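Long-range contact in alpha-L-rhamnosidase (Streptomyces avermitilis, PDB 3W5M), which hydrolyses terminal non-reducing alpha-L-rhamnose residues from alpha-L-rhamnosides such as naringin, rutin, hesperidin and gum arabic: residues 702-707 with 714-719. Residues are numbered along the deposited sequence; the frame is centred on the assembly and turned at random.
Sequences VPWALY and QVLADA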
ATOM      1  N   VAL A 702       6.975   5.566  14.773  1.00 18.79           N
ATOM      2  CA  VAL A 702       5.913   4.602  14.439  1.00 19.14           C
ATOM      3  C   VAL A 702       5.802   3.468  15.512  1.00 18.51           C
ATOM      4  O   VAL A 702       4.688   3.135  15.940  1.00 20.46           O
ATOM      5  CB  VAL A 702       6.050   4.110  12.986  1.00 18.14           C
ATOM      6  CG1 VAL A 702       4.981   3.084  12.702  1.00 18.92           C
ATOM      7  CG2 VAL A 702       5.836   5.279  11.996  1.00 18.73           C
ATOM      8  N   PRO A 703       6.937   2.893  15.970  1.00 18.83           N
ATOM      9  CA  PRO A 703       6.811   1.987  17.120  1.00 18.66           C
ATOM     10  C   PRO A 703       6.188   2.672  18.324  1.00 19.25           C
ATOM     11  O   PRO A 703       5.356   2.089  19.032  1.00 16.71           O
ATOM     12  CB  PRO A 703       8.256   1.562  17.394  1.00 19.40           C
ATOM     13  CG  PRO A 703       8.919   1.666  16.062  1.00 19.30           C
ATOM     14  CD  PRO A 703       8.282   2.826  15.374  1.00 18.16           C
ATOM     15  N   TRP A 704       6.562   3.935  18.576  1.00 20.30           N
ATOM     16  CA  TRP A 704       5.980   4.619  19.716  1.00 20.38           C
ATOM     17  C   TRP A 704       4.488   4.847  19.550  1.00 20.21           C
ATOM     18  O   TRP A 704       3.713   4.665  20.493  1.00 19.76           O
ATOM     19  CB  TRP A 704       6.692   5.962  19.991  1.00 20.72           C
ATOM     20  CG  TRP A 704       6.241   6.564  21.278  1.00 24.31           C
ATOM     21  CD1 TRP A 704       5.473   7.682  21.443  1.00 23.67           C
ATOM     22  CD2 TRP A 704       6.507   6.056  22.597  1.00 25.79           C
ATOM     23  NE1 TRP A 704       5.255   7.918  22.790  1.00 25.32           N
ATOM     24  CE2 TRP A 704       5.873   6.939  23.522  1.00 25.85           C
ATOM     25  CE3 TRP A 704       7.222   4.945  23.091  1.00 25.08           C
ATOM     26  CZ2 TRP A 704       5.921   6.740  24.911  1.00 26.37           C
ATOM     27  CZ3 TRP A 704       7.277   4.748  24.487  1.00 24.72           C
ATOM     28  CH2 TRP A 704       6.630   5.651  25.375  1.00 24.64           C
ATOM     29  N   ALA A 705       4.079   5.244  18.348  1.00 20.29           N
ATOM     30  CA  ALA A 705       2.661   5.416  18.077  1.00 20.93           C
ATOM     31  C   ALA A 705       1.878   4.097  18.291  1.00 19.67           C
ATOM     32  O   ALA A 705       0.798   4.118  18.878  1.00 19.12           O
ATOM     33  CB  ALA A 705       2.452   6.001  16.669  1.00 19.85           C
ATOM     34  N   LEU A 706       2.434   2.963  17.862  1.00 21.04           N
ATOM     35  CA  LEU A 706       1.768   1.654  18.077  1.00 19.88           C
ATOM     36  C   LEU A 706       1.736   1.327  19.562  1.00 19.64           C
ATOM     37  O   LEU A 706       0.748   0.865  20.083  1.00 20.34           O
ATOM     38  CB  LEU A 706       2.445   0.523  17.315  1.00 19.44           C
ATOM     39  CG  LEU A 706       2.494   0.560  15.776  1.00 21.31           C
ATOM     40  CD1 LEU A 706       3.287  -0.584  15.157  1.00 21.63           C
ATOM     41  CD2 LEU A 706       1.076   0.576  15.172  1.00 19.51           C
ATOM     42  N   TYR A 707       2.808   1.642  20.261  1.00 19.50           N
ATOM     43  CA  TYR A 707       2.806   1.416  21.694  1.00 20.65           C
ATOM     44  C   TYR A 707       1.725   2.238  22.431  1.00 19.99           C
ATOM     45  O   TYR A 707       0.983   1.698  23.270  1.00 20.78           O
ATOM     46  CB  TYR A 707       4.198   1.641  22.275  1.00 20.50           C
ATOM     47  CG  TYR A 707       4.203   1.410  23.751  1.00 22.82           C
ATOM     48  CD1 TYR A 707       4.049   0.106  24.256  1.00 25.34           C
ATOM     49  CD2 TYR A 707       4.326   2.464  24.652  1.00 24.43           C
ATOM     50  CE1 TYR A 707       4.043  -0.135  25.619  1.00 26.86           C
ATOM     51  CE2 TYR A 707       4.331   2.227  26.024  1.00 25.74           C
ATOM     52  CZ  TYR A 707       4.182   0.923  26.487  1.00 26.64           C
ATOM     53  OH  TYR A 707       4.167   0.636  27.841  1.00 29.81           O
ATOM     54  N   GLN A 714       6.046  -5.618  22.505  1.00 22.83           N
ATOM     55  CA  GLN A 714       6.929  -6.328  21.598  1.00 23.28           C
ATOM     56  C   GLN A 714       7.428  -5.439  20.451  1.00 22.95           C
ATOM     57  O   GLN A 714       8.571  -5.575  20.006  1.00 21.32           O
ATOM     58  CB  GLN A 714       6.246  -7.575  21.044  1.00 25.39           C
ATOM     59  CG  GLN A 714       7.097  -8.379  20.089  1.00 29.59           C
ATOM     60  CD  GLN A 714       6.413  -9.684  19.723  1.00 36.96           C
ATOM     61  OE1 GLN A 714       6.454 -10.641  20.496  1.00 40.60           O
ATOM     62  NE2 GLN A 714       5.771  -9.730  18.548  1.00 36.74           N
ATOM     63  N   VAL A 715       6.571  -4.533  19.998  1.00 22.33           N
ATOM     64  CA  VAL A 715       6.943  -3.600  18.938  1.00 22.35           C
ATOM     65  C   VAL A 715       8.126  -2.727  19.407  1.00 21.61           C
ATOM     66  O   VAL A 715       9.028  -2.457  18.627  1.00 20.53           O
ATOM     67  CB  VAL A 715       5.741  -2.727  18.534  1.00 23.08           C
ATOM     68  CG1 VAL A 715       6.181  -1.564  17.684  1.00 25.19           C
ATOM     69  CG2 VAL A 715       4.755  -3.572  17.725  1.00 24.34           C
ATOM     70  N   LEU A 716       8.111  -2.319  20.672  1.00 19.01           N
ATOM     71  CA  LEU A 716       9.227  -1.519  21.202  1.00 20.68           C
ATOM     72  C   LEU A 716      10.499  -2.337  21.338  1.00 21.52           C
ATOM     73  O   LEU A 716      11.579  -1.900  20.925  1.00 22.18           O
ATOM     74  CB  LEU A 716       8.868  -0.900  22.551  1.00 20.51           C
ATOM     75  CG  LEU A 716       7.689   0.062  22.641  1.00 19.23           C
ATOM     76  CD1 LEU A 716       7.645   0.587  24.065  1.00 21.42           C
ATOM     77  CD2 LEU A 716       7.805   1.210  21.628  1.00 21.29           C
ATOM     78  N   ALA A 717      10.384  -3.536  21.909  1.00 21.61           N
ATOM     79  CA  ALA A 717      11.560  -4.393  22.043  1.00 22.70           C
ATOM     80  C   ALA A 717      12.235  -4.670  20.683  1.00 23.03           C
ATOM     81  O   ALA A 717      13.451  -4.658  20.570  1.00 22.55           O
ATOM     82  CB  ALA A 717      11.210  -5.674  22.797  1.00 23.08           C
ATOM     83  N   ASP A 718      11.441  -4.871  19.636  1.00 22.67           N
ATOM     84  CA  ASP A 718      11.987  -5.209  18.338  1.00 22.86           C
ATOM     85  C   ASP A 718      12.589  -3.995  17.618  1.00 21.88           C
ATOM     86  O   ASP A 718      13.415  -4.167  16.734  1.00 23.63           O
ATOM     87  CB  ASP A 718      10.883  -5.838  17.454  1.00 25.58           C
ATOM     88  CG  ASP A 718      10.520  -7.259  17.883  1.00 31.87           C
ATOM     89  OD1 ASP A 718      11.277  -7.905  18.650  1.00 34.15           O
ATOM     90  OD2 ASP A 718       9.460  -7.752  17.436  1.00 34.11           O
ATOM     91  N   ALA A 719      12.175  -2.787  18.016  1.00 21.20           N
ATOM     92  CA  ALA A 719      12.583  -1.529  17.366  1.00 20.18           C
ATOM     93  C   ALA A 719      13.804  -0.943  18.070  1.00 20.97           C
ATOM     94  O   ALA A 719      14.642  -0.317  17.434  1.00 20.61           O
ATOM     95  CB  ALA A 719      11.441  -0.515  17.405  1.00 20.42           C
TER
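Leu716 lays its CD1 methyl over one face of the Tyr707 ring, 3.7 Å from the ring centroid and 16° off the ring normal, a CH-pi contact in which the two side chains cross at about a right angle. Tyr707 holds its CG anti to the backbone N (chi1 180°), which sets that atom, the root of the ring, next to Leu716 CD1, while its hydroxyl hydrogen-bonds Glu777 at the end of helix 756-777. Tyrosine thus suits a place needing both a flat apolar face and a polar tip; an alanine here would probably leave Leu716 CD1 without its aromatic floor and Glu777 without this hydroxyl partner. Helices 698-710 and 713-732 follow one another in the (alpha/alpha)6-barrel catalytic domain; the axes of the two segments run nearly antiparallel (163°) and come within 8.9 Å at their closest. The remaining contacts are apolar. Pro703, whose backbone N lacks the usual helical bond at a kink, turns its compact ring to the partner helix: CG meets Ala719 CB at 3.6 Å, and CB lies 3.8 Å from Val715 CG1. Alanine, with CB alone, leaves room for the proline ring to sit against it. Leucine's second branch is used too, Leu716 CD2 reaching Tyr707 CB at 3.7 Å and, more loosely, Trp704 CE3 at 4.1 Å. Beta-branched Val715 also offers CG1 to Leu706 CD1, 4.0 Å away, and touches Thr662 of helix 658-671, which packs against the helix pair.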